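PDB 4U46: avidin from Gallus gallus, which binds biotin with very high affinity in its natural tetrameric form and is here a mutant probably engineered as a receptor for other small molecules. Local coordinates for residues L10-T23 with A26-T40. Numbering follows the deposited sequence.
Sequences LTGKWTNRMNHNMT and AVNSRGEFTGTYIAT. Unlike the reference sequence in segment 10-23: R17 (reference Asp), M18 (reference Leu), N19 (reference Gly), H20 (reference Ser). Unlike the reference sequence in segment 26-40: A39 (reference Thr), T40 (reference Ala).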
ATOM      1  N   LEU A  10     -18.072  -2.124 -16.402  1.00 36.77           N
ATOM      2  CA  LEU A  10     -16.721  -2.618 -16.629  1.00 35.55           C
ATOM      3  C   LEU A  10     -16.507  -3.314 -17.977  1.00 31.85           C
ATOM      4  O   LEU A  10     -15.372  -3.458 -18.410  1.00 30.77           O
ATOM      5  CB  LEU A  10     -16.320  -3.568 -15.492  1.00 38.08           C
ATOM      6  CG  LEU A  10     -16.349  -2.945 -14.084  1.00 41.76           C
ATOM      7  CD1 LEU A  10     -15.956  -3.970 -13.034  1.00 47.95           C
ATOM      8  CD2 LEU A  10     -15.430  -1.748 -13.991  1.00 39.84           C
ATOM      9  N   THR A  11     -17.587  -3.799 -18.580  1.00 33.46           N
ATOM     10  CA  THR A  11     -17.569  -4.468 -19.873  1.00 31.75           C
ATOM     11  C   THR A  11     -16.990  -3.568 -20.954  1.00 33.36           C
ATOM     12  O   THR A  11     -17.290  -2.359 -21.012  1.00 37.06           O
ATOM     13  CB  THR A  11     -18.968  -4.988 -20.248  1.00 32.58           C
ATOM     14  OG1 THR A  11     -19.361  -5.946 -19.275  1.00 30.98           O
ATOM     15  CG2 THR A  11     -18.961  -5.690 -21.616  1.00 35.49           C
ATOM     16  N   GLY A  12     -16.103  -4.140 -21.765  1.00 29.12           N
ATOM     17  CA  GLY A  12     -15.441  -3.394 -22.866  1.00 29.64           C
ATOM     18  C   GLY A  12     -13.934  -3.359 -22.857  1.00 28.39           C
ATOM     19  O   GLY A  12     -13.278  -4.123 -22.137  1.00 27.53           O
ATOM     20  N   LYS A  13     -13.376  -2.424 -23.637  1.00 29.78           N
ATOM     21  CA  LYS A  13     -11.958  -2.266 -23.783  1.00 30.47           C
ATOM     22  C   LYS A  13     -11.492  -0.975 -23.152  1.00 31.69           C
ATOM     23  O   LYS A  13     -12.115   0.081 -23.354  1.00 28.02           O
ATOM     24  CB  LYS A  13     -11.556  -2.272 -25.263  1.00 39.28           C
ATOM     25  CG  LYS A  13     -11.827  -3.611 -25.943  1.00 46.93           C
ATOM     26  CD  LYS A  13     -11.275  -3.663 -27.365  1.00 53.64           C
ATOM     27  CE  LYS A  13     -11.973  -4.728 -28.216  1.00 59.16           C
ATOM     28  NZ  LYS A  13     -11.484  -6.116 -27.949  1.00 66.13           N
ATOM     29  N   TRP A  14     -10.389  -1.091 -22.406  1.00 28.03           N
ATOM     30  CA  TRP A  14      -9.789  -0.030 -21.612  1.00 25.78           C
ATOM     31  C   TRP A  14      -8.322   0.168 -21.913  1.00 25.80           C
ATOM     32  O   TRP A  14      -7.583  -0.772 -22.251  1.00 27.47           O
ATOM     33  CB  TRP A  14      -9.958  -0.315 -20.108  1.00 24.97           C
ATOM     34  CG  TRP A  14     -11.369  -0.490 -19.701  1.00 25.55           C
ATOM     35  CD1 TRP A  14     -12.068  -1.628 -19.722  1.00 23.20           C
ATOM     36  CD2 TRP A  14     -12.281   0.540 -19.237  1.00 24.03           C
ATOM     37  NE1 TRP A  14     -13.354  -1.407 -19.310  1.00 26.69           N
ATOM     38  CE2 TRP A  14     -13.515  -0.081 -19.013  1.00 24.73           C
ATOM     39  CE3 TRP A  14     -12.148   1.903 -18.972  1.00 25.07           C
ATOM     40  CZ2 TRP A  14     -14.629   0.603 -18.495  1.00 25.13           C
ATOM     41  CZ3 TRP A  14     -13.231   2.597 -18.503  1.00 25.54           C
ATOM     42  CH2 TRP A  14     -14.488   1.942 -18.265  1.00 26.34           C
ATOM     43  N   THR A  15      -7.859   1.399 -21.733  1.00 26.30           N
ATOM     44  CA  THR A  15      -6.452   1.670 -21.811  1.00 26.32           C
ATOM     45  C   THR A  15      -6.036   2.550 -20.657  1.00 24.48           C
ATOM     46  O   THR A  15      -6.868   3.288 -20.098  1.00 25.70           O
ATOM     47  CB  THR A  15      -6.068   2.289 -23.198  1.00 27.94           C
ATOM     48  OG1 THR A  15      -4.667   2.399 -23.270  1.00 29.08           O
ATOM     49  CG2 THR A  15      -6.667   3.668 -23.364  1.00 28.81           C
ATOM     50  N   ASN A  16      -4.796   2.402 -20.228  1.00 22.78           N
ATOM     51  CA  ASN A  16      -4.157   3.323 -19.276  1.00 29.78           C
ATOM     52  C   ASN A  16      -3.339   4.412 -19.982  1.00 33.27           C
ATOM     53  O   ASN A  16      -2.594   5.151 -19.344  1.00 33.27           O
ATOM     54  CB  ASN A  16      -3.297   2.587 -18.230  1.00 29.75           C
ATOM     55  CG  ASN A  16      -1.983   2.030 -18.785  1.00 30.06           C
ATOM     56  OD1 ASN A  16      -1.678   2.149 -19.964  1.00 32.04           O
ATOM     57  ND2 ASN A  16      -1.204   1.420 -17.923  1.00 33.47           N
ATOM     58  N   ARG A  17      -3.483   4.454 -21.297  1.00 42.09           N
ATOM     59  CA  ARG A  17      -2.870   5.454 -22.184  1.00 53.94           C
ATOM     60  C   ARG A  17      -1.354   5.320 -22.190  1.00 60.47           C
ATOM     61  O   ARG A  17      -0.640   6.230 -22.636  1.00 60.21           O
ATOM     62  CB  ARG A  17      -3.346   6.894 -21.857  1.00 54.92           C
ATOM     63  CG  ARG A  17      -4.751   7.195 -22.378  1.00 58.83           C
ATOM     64  CD  ARG A  17      -5.332   8.498 -21.816  1.00 65.56           C
ATOM     65  NE  ARG A  17      -5.535   8.457 -20.358  1.00 69.06           N
ATOM     66  CZ  ARG A  17      -5.829   9.510 -19.585  1.00 72.39           C
ATOM     67  NH1 ARG A  17      -5.971  10.734 -20.098  1.00 73.35           N
ATOM     68  NH2 ARG A  17      -5.970   9.342 -18.275  1.00 73.46           N
ATOM     69  N   MET A  18      -0.886   4.158 -21.732  1.00 58.52           N
ATOM     70  CA  MET A  18       0.529   3.889 -21.569  1.00 63.07           C
ATOM     71  C   MET A  18       0.807   2.660 -22.387  1.00 57.45           C
ATOM     72  O   MET A  18       0.567   2.626 -23.598  1.00 58.66           O
ATOM     73  CB  MET A  18       0.884   3.613 -20.093  1.00 63.97           C
ATOM     74  CG  MET A  18       0.309   4.597 -19.133  1.00 66.72           C
ATOM     75  SD  MET A  18       0.785   6.208 -19.737  1.00 73.73           S
ATOM     76  CE  MET A  18       2.376   6.406 -18.923  1.00 71.76           C
ATOM     77  N   ASN A  19       1.288   1.636 -21.713  1.00 52.04           N
ATOM     78  CA  ASN A  19       1.535   0.378 -22.362  1.00 58.95           C
ATOM     79  C   ASN A  19       0.534  -0.715 -21.954  1.00 55.72           C
ATOM     80  O   ASN A  19       0.856  -1.900 -22.116  1.00 48.89           O
ATOM     81  CB  ASN A  19       2.982  -0.057 -22.088  1.00 66.51           C
ATOM     82  CG  ASN A  19       3.308  -0.145 -20.603  1.00 72.35           C
ATOM     83  OD1 ASN A  19       3.277  -1.228 -20.020  1.00 81.13           O
ATOM     84  ND2 ASN A  19       3.636   0.995 -19.990  1.00 75.56           N
ATOM     85  N   HIS A  20      -0.660  -0.353 -21.445  1.00 43.88           N
ATOM     86  CA  HIS A  20      -1.635  -1.394 -21.022  1.00 39.57           C
ATOM     87  C   HIS A  20      -2.997  -1.208 -21.604  1.00 39.68           C
ATOM     88  O   HIS A  20      -3.512  -0.084 -21.613  1.00 40.90           O
ATOM     89  CB  HIS A  20      -1.830  -1.430 -19.516  1.00 39.36           C
ATOM     90  CG  HIS A  20      -0.603  -1.762 -18.741  1.00 41.07           C
ATOM     91  ND1 HIS A  20      -0.618  -1.914 -17.371  1.00 41.46           N
ATOM     92  CD2 HIS A  20       0.671  -1.983 -19.131  1.00 41.50           C
ATOM     93  CE1 HIS A  20       0.601  -2.218 -16.958  1.00 42.21           C
ATOM     94  NE2 HIS A  20       1.397  -2.263 -18.008  1.00 39.01           N
ATOM     95  N   ASN A  21      -3.578  -2.315 -22.076  1.00 32.84           N
ATOM     96  CA  ASN A  21      -4.975  -2.417 -22.431  1.00 33.71           C
ATOM     97  C   ASN A  21      -5.627  -3.594 -21.700  1.00 32.18           C
ATOM     98  O   ASN A  21      -4.962  -4.567 -21.307  1.00 34.45           O
ATOM     99  CB  ASN A  21      -5.165  -2.625 -23.922  1.00 35.40           C
ATOM    100  CG  ASN A  21      -4.634  -1.465 -24.783  1.00 40.58           C
ATOM    101  OD1 ASN A  21      -4.530  -1.620 -25.983  1.00 44.22           O
ATOM    102  ND2 ASN A  21      -4.318  -0.327 -24.187  1.00 37.07           N
ATOM    103  N   MET A  22      -6.920  -3.515 -21.480  1.00 27.49           N
ATOM    104  CA  MET A  22      -7.609  -4.701 -21.063  1.00 29.12           C
ATOM    105  C   MET A  22      -8.983  -4.751 -21.680  1.00 30.00           C
ATOM    106  O   MET A  22      -9.555  -3.741 -22.119  1.00 31.75           O
ATOM    107  CB  MET A  22      -7.605  -4.907 -19.536  1.00 31.61           C
ATOM    108  CG  MET A  22      -8.026  -3.766 -18.699  1.00 31.35           C
ATOM    109  SD  MET A  22      -8.356  -4.144 -16.934  1.00 28.36           S
ATOM    110  CE  MET A  22      -9.393  -2.694 -16.703  1.00 28.63           C
ATOM    111  N   THR A  23      -9.468  -5.960 -21.775  1.00 27.50           N
ATOM    112  CA  THR A  23     -10.738  -6.225 -22.319  1.00 31.29           C
ATOM    113  C   THR A  23     -11.462  -7.055 -21.292  1.00 31.25           C
ATOM    114  O   THR A  23     -10.971  -8.127 -20.885  1.00 30.66           O
ATOM    115  CB  THR A  23     -10.616  -7.016 -23.632  1.00 37.19           C
ATOM    116  OG1 THR A  23      -9.983  -6.183 -24.609  1.00 39.07           O
ATOM    117  CG2 THR A  23     -11.977  -7.423 -24.138  1.00 38.26           C
ATOM    118  N   ALA A  26     -18.693  -9.671 -20.396  1.00 35.94           N
ATOM    119  CA  ALA A  26     -19.955  -9.384 -19.739  1.00 36.92           C
ATOM    120  C   ALA A  26     -19.832  -9.631 -18.241  1.00 32.96           C
ATOM    121  O   ALA A  26     -19.140 -10.530 -17.795  1.00 31.18           O
ATOM    122  CB  ALA A  26     -21.080 -10.223 -20.344  1.00 40.63           C
ATOM    123  N   VAL A  27     -20.514  -8.799 -17.476  1.00 31.18           N
ATOM    124  CA  VAL A  27     -20.605  -8.935 -16.031  1.00 32.39           C
ATOM    125  C   VAL A  27     -21.917  -9.603 -15.681  1.00 32.89           C
ATOM    126  O   VAL A  27     -22.973  -9.038 -16.009  1.00 34.90           O
ATOM    127  CB  VAL A  27     -20.604  -7.556 -15.377  1.00 31.12           C
ATOM    128  CG1 VAL A  27     -20.778  -7.700 -13.862  1.00 31.73           C
ATOM    129  CG2 VAL A  27     -19.332  -6.825 -15.738  1.00 32.31           C
ATOM    130  N   ASN A  28     -21.883 -10.763 -15.019  1.00 31.19           N
ATOM    131  CA  ASN A  28     -23.127 -11.493 -14.734  1.00 32.50           C
ATOM    132  C   ASN A  28     -23.910 -10.930 -13.529  1.00 33.41           C
ATOM    133  O   ASN A  28     -23.499  -9.931 -12.909  1.00 31.51           O
ATOM    134  CB  ASN A  28     -22.885 -13.011 -14.602  1.00 30.52           C
ATOM    135  CG  ASN A  28     -22.231 -13.409 -13.316  1.00 30.01           C
ATOM    136  OD1 ASN A  28     -22.099 -12.609 -12.375  1.00 28.13           O
ATOM    137  ND2 ASN A  28     -21.774 -14.674 -13.263  1.00 32.92           N
ATOM    138  N   SER A  29     -25.023 -11.574 -13.191  1.00 34.90           N
ATOM    139  CA  SER A  29     -25.968 -11.042 -12.191  1.00 37.59           C
ATOM    140  C   SER A  29     -25.346 -11.074 -10.805  1.00 35.53           C
ATOM    141  O   SER A  29     -25.843 -10.413  -9.915  1.00 34.31           O
ATOM    142  CB  SER A  29     -27.288 -11.852 -12.154  1.00 40.08           C
ATOM    143  OG  SER A  29     -27.042 -13.252 -11.947  1.00 44.83           O
ATOM    144  N   ARG A  30     -24.274 -11.851 -10.623  1.00 33.33           N
ATOM    145  CA  ARG A  30     -23.572 -11.849  -9.360  1.00 31.83           C
ATOM    146  C   ARG A  30     -22.368 -10.898  -9.374  1.00 28.03           C
ATOM    147  O   ARG A  30     -21.652 -10.828  -8.405  1.00 30.45           O
ATOM    148  CB  ARG A  30     -23.123 -13.242  -8.991  1.00 35.79           C
ATOM    149  CG  ARG A  30     -24.269 -14.226  -8.841  1.00 42.79           C
ATOM    150  CD  ARG A  30     -23.747 -15.636  -8.722  1.00 49.80           C
ATOM    151  NE  ARG A  30     -23.028 -16.046  -9.934  1.00 56.46           N
ATOM    152  CZ  ARG A  30     -22.882 -17.309 -10.329  1.00 66.28           C
ATOM    153  NH1 ARG A  30     -23.418 -18.316  -9.633  1.00 67.53           N
ATOM    154  NH2 ARG A  30     -22.213 -17.573 -11.443  1.00 64.95           N
ATOM    155  N   GLY A  31     -22.148 -10.188 -10.469  1.00 26.23           N
ATOM    156  CA  GLY A  31     -21.048  -9.257 -10.543  1.00 24.51           C
ATOM    157  C   GLY A  31     -19.740  -9.847 -11.036  1.00 23.60           C
ATOM    158  O   GLY A  31     -18.723  -9.152 -11.049  1.00 23.25           O
ATOM    159  N   GLU A  32     -19.750 -11.103 -11.434  1.00 25.50           N
ATOM    160  CA  GLU A  32     -18.541 -11.799 -11.862  1.00 25.26           C
ATOM    161  C   GLU A  32     -18.201 -11.507 -13.312  1.00 24.71           C
ATOM    162  O   GLU A  32     -19.098 -11.398 -14.176  1.00 28.26           O
ATOM    163  CB  GLU A  32     -18.738 -13.316 -11.698  1.00 29.26           C
ATOM    164  CG  GLU A  32     -19.025 -13.769 -10.271  1.00 31.38           C
ATOM    165  CD  GLU A  32     -19.807 -15.090 -10.175  1.00 38.49           C
ATOM    166  OE1 GLU A  32     -20.089 -15.706 -11.211  1.00 39.11           O
ATOM    167  OE2 GLU A  32     -20.142 -15.528  -9.047  1.00 43.54           O
ATOM    168  N   PHE A  33     -16.902 -11.403 -13.593  1.00 24.29           N
ATOM    169  CA  PHE A  33     -16.410 -11.215 -14.932  1.00 21.98           C
ATOM    170  C   PHE A  33     -15.001 -11.797 -15.132  1.00 21.67           C
ATOM    171  O   PHE A  33     -14.228 -12.064 -14.177  1.00 20.82           O
ATOM    172  CB  PHE A  33     -16.402  -9.733 -15.332  1.00 22.15           C
ATOM    173  CG  PHE A  33     -15.526  -8.863 -14.453  1.00 23.57           C
ATOM    174  CD1 PHE A  33     -14.157  -8.772 -14.674  1.00 22.07           C
ATOM    175  CD2 PHE A  33     -16.072  -8.146 -13.402  1.00 23.36           C
ATOM    176  CE1 PHE A  33     -13.345  -8.015 -13.844  1.00 22.65           C
ATOM    177  CE2 PHE A  33     -15.283  -7.343 -12.609  1.00 22.81           C
ATOM    178  CZ  PHE A  33     -13.911  -7.293 -12.803  1.00 23.24           C
ATOM    179  N   THR A  34     -14.698 -11.941 -16.411  1.00 23.42           N
ATOM    180  CA  THR A  34     -13.409 -12.406 -16.908  0.50 24.68           C
ATOM    181  C   THR A  34     -12.943 -11.431 -18.008  1.00 25.97           C
ATOM    182  O   THR A  34     -13.739 -10.670 -18.561  1.00 24.84           O
ATOM    183  CB  THR A  34     -13.556 -13.844 -17.467  0.50 26.58           C
ATOM    184  OG1 THR A  34     -13.806 -14.760 -16.384  0.50 25.19           O
ATOM    185  CG2 THR A  34     -12.323 -14.284 -18.230  0.50 27.37           C
ATOM    186  N   GLY A  35     -11.647 -11.430 -18.316  1.00 25.45           N
ATOM    187  CA  GLY A  35     -11.140 -10.643 -19.408  1.00 24.93           C
ATOM    188  C   GLY A  35      -9.704 -10.961 -19.656  1.00 25.00           C
ATOM    189  O   GLY A  35      -9.206 -12.012 -19.229  1.00 21.46           O
ATOM    190  N   THR A  36      -9.036 -10.030 -20.319  1.00 24.85           N
ATOM    191  CA  THR A  36      -7.659 -10.191 -20.699  1.00 27.39           C
ATOM    192  C   THR A  36      -6.910  -8.904 -20.494  1.00 25.78           C
ATOM    193  O   THR A  36      -7.408  -7.817 -20.798  1.00 28.12           O
ATOM    194  CB  THR A  36      -7.560 -10.668 -22.169  1.00 32.73           C
ATOM    195  OG1 THR A  36      -8.312 -11.887 -22.304  1.00 34.84           O
ATOM    196  CG2 THR A  36      -6.108 -10.987 -22.544  1.00 36.38           C
ATOM    197  N   TYR A  37      -5.740  -9.028 -19.898  1.00 24.69           N
ATOM    198  CA  TYR A  37      -4.849  -7.912 -19.674  1.00 26.41           C
ATOM    199  C   TYR A  37      -3.684  -7.987 -20.687  1.00 26.45           C
ATOM    200  O   TYR A  37      -3.013  -8.988 -20.785  1.00 25.34           O
ATOM    201  CB  TYR A  37      -4.299  -7.962 -18.251  1.00 25.35           C
ATOM    202  CG  TYR A  37      -3.866  -6.600 -17.722  1.00 28.13           C
ATOM    203  CD1 TYR A  37      -2.640  -6.050 -18.048  1.00 27.55           C
ATOM    204  CD2 TYR A  37      -4.711  -5.864 -16.890  1.00 29.33           C
ATOM    205  CE1 TYR A  37      -2.241  -4.813 -17.541  1.00 29.16           C
ATOM    206  CE2 TYR A  37      -4.327  -4.636 -16.403  1.00 28.78           C
ATOM    207  CZ  TYR A  37      -3.110  -4.106 -16.740  1.00 29.48           C
ATOM    208  OH  TYR A  37      -2.774  -2.884 -16.211  1.00 34.65           O
ATOM    209  N   ILE A  38      -3.484  -6.919 -21.441  1.00 31.16           N
ATOM    210  CA  ILE A  38      -2.491  -6.879 -22.491  1.00 35.66           C
ATOM    211  C   ILE A  38      -1.508  -5.785 -22.186  1.00 36.25           C
ATOM    212  O   ILE A  38      -1.893  -4.622 -22.030  1.00 34.48           O
ATOM    213  CB  ILE A  38      -3.188  -6.622 -23.856  1.00 41.81           C
ATOM    214  CG1 ILE A  38      -4.121  -7.786 -24.198  1.00 41.81           C
ATOM    215  CG2 ILE A  38      -2.176  -6.409 -24.977  1.00 44.60           C
ATOM    216  CD1 ILE A  38      -5.573  -7.529 -23.865  1.00 48.10           C
ATOM    217  N   ALA A  39      -0.232  -6.152 -22.093  1.00 36.39           N
ATOM    218  CA  ALA A  39       0.835  -5.207 -21.771  1.00 39.75           C
ATOM    219  C   ALA A  39       2.056  -5.411 -22.673  1.00 44.97           C
ATOM    220  O   ALA A  39       2.250  -6.501 -23.266  1.00 39.31           O
ATOM    221  CB  ALA A  39       1.251  -5.379 -20.319  1.00 40.70           C
ATOM    222  N   THR A  40       2.884  -4.367 -22.770  1.00 48.97           N
ATOM    223  CA  THR A  40       4.185  -4.470 -23.466  1.00 54.99           C
ATOM    224  C   THR A  40       5.200  -4.943 -22.466  1.00 54.10           C
ATOM    225  O   THR A  40       5.213  -4.461 -21.339  1.00 52.46           O
ATOM    226  CB  THR A  40       4.732  -3.116 -23.969  1.00 59.47           C
ATOM    227  OG1 THR A  40       5.130  -2.309 -22.846  1.00 65.40           O
ATOM    228  CG2 THR A  40       3.716  -2.370 -24.821  1.00 59.84           C
TER
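H20 ND1 and Y37 OH sit 2.6 Å apart in a short hydrogen bond for which either could supply the proton. The hydroxyl meets the imidazole at its edge, near the ring plane, while the tyrosine turns an edge toward the imidazole face, an offset edge-to-face pair with planes at 75°. Y37 gets there with CG anti to the backbone N (chi1 -155°), which brings the hydroxyl to the edge of H20, with N21 O over one face of the tyrosine ring. Behind this, strands 20-23 and 32-40 run antiparallel: N21 and I38 exchange two nearly straight backbone bonds (N21 N to I38 O, 2.9 Å), T23 and T36 repeat the pattern, and a longer bond from T40 N to N19 O (3.3 Å) closes the end. Between these rungs, M22 CA makes a bent C-H...O contact with T36 O.

A39 CB lies 3.6 Å from H20 CD2. M22 SD lies 4.0 Å from Y37 CD2, an oblique Met-aromatic contact. A phenylalanine in place of Y37 would probably keep much of this packing but leave H20 ND1 without its hydroxyl mate and the imidazole freer to turn. Farther along, L10 CD1 touches F33 CE2 at 3.5 Å, and V27 CG2 rests near T11 OG1, which is hydrogen-bonded to G25 O. F70 touches both M22 and F33. H20 and A39 both differ from the reference sequence, consistent with a redesigned pocket; the whole is a β-hairpin in the eight-stranded antiparallel barrel of the avidin fold, whose interior holds biotin in natural avidin.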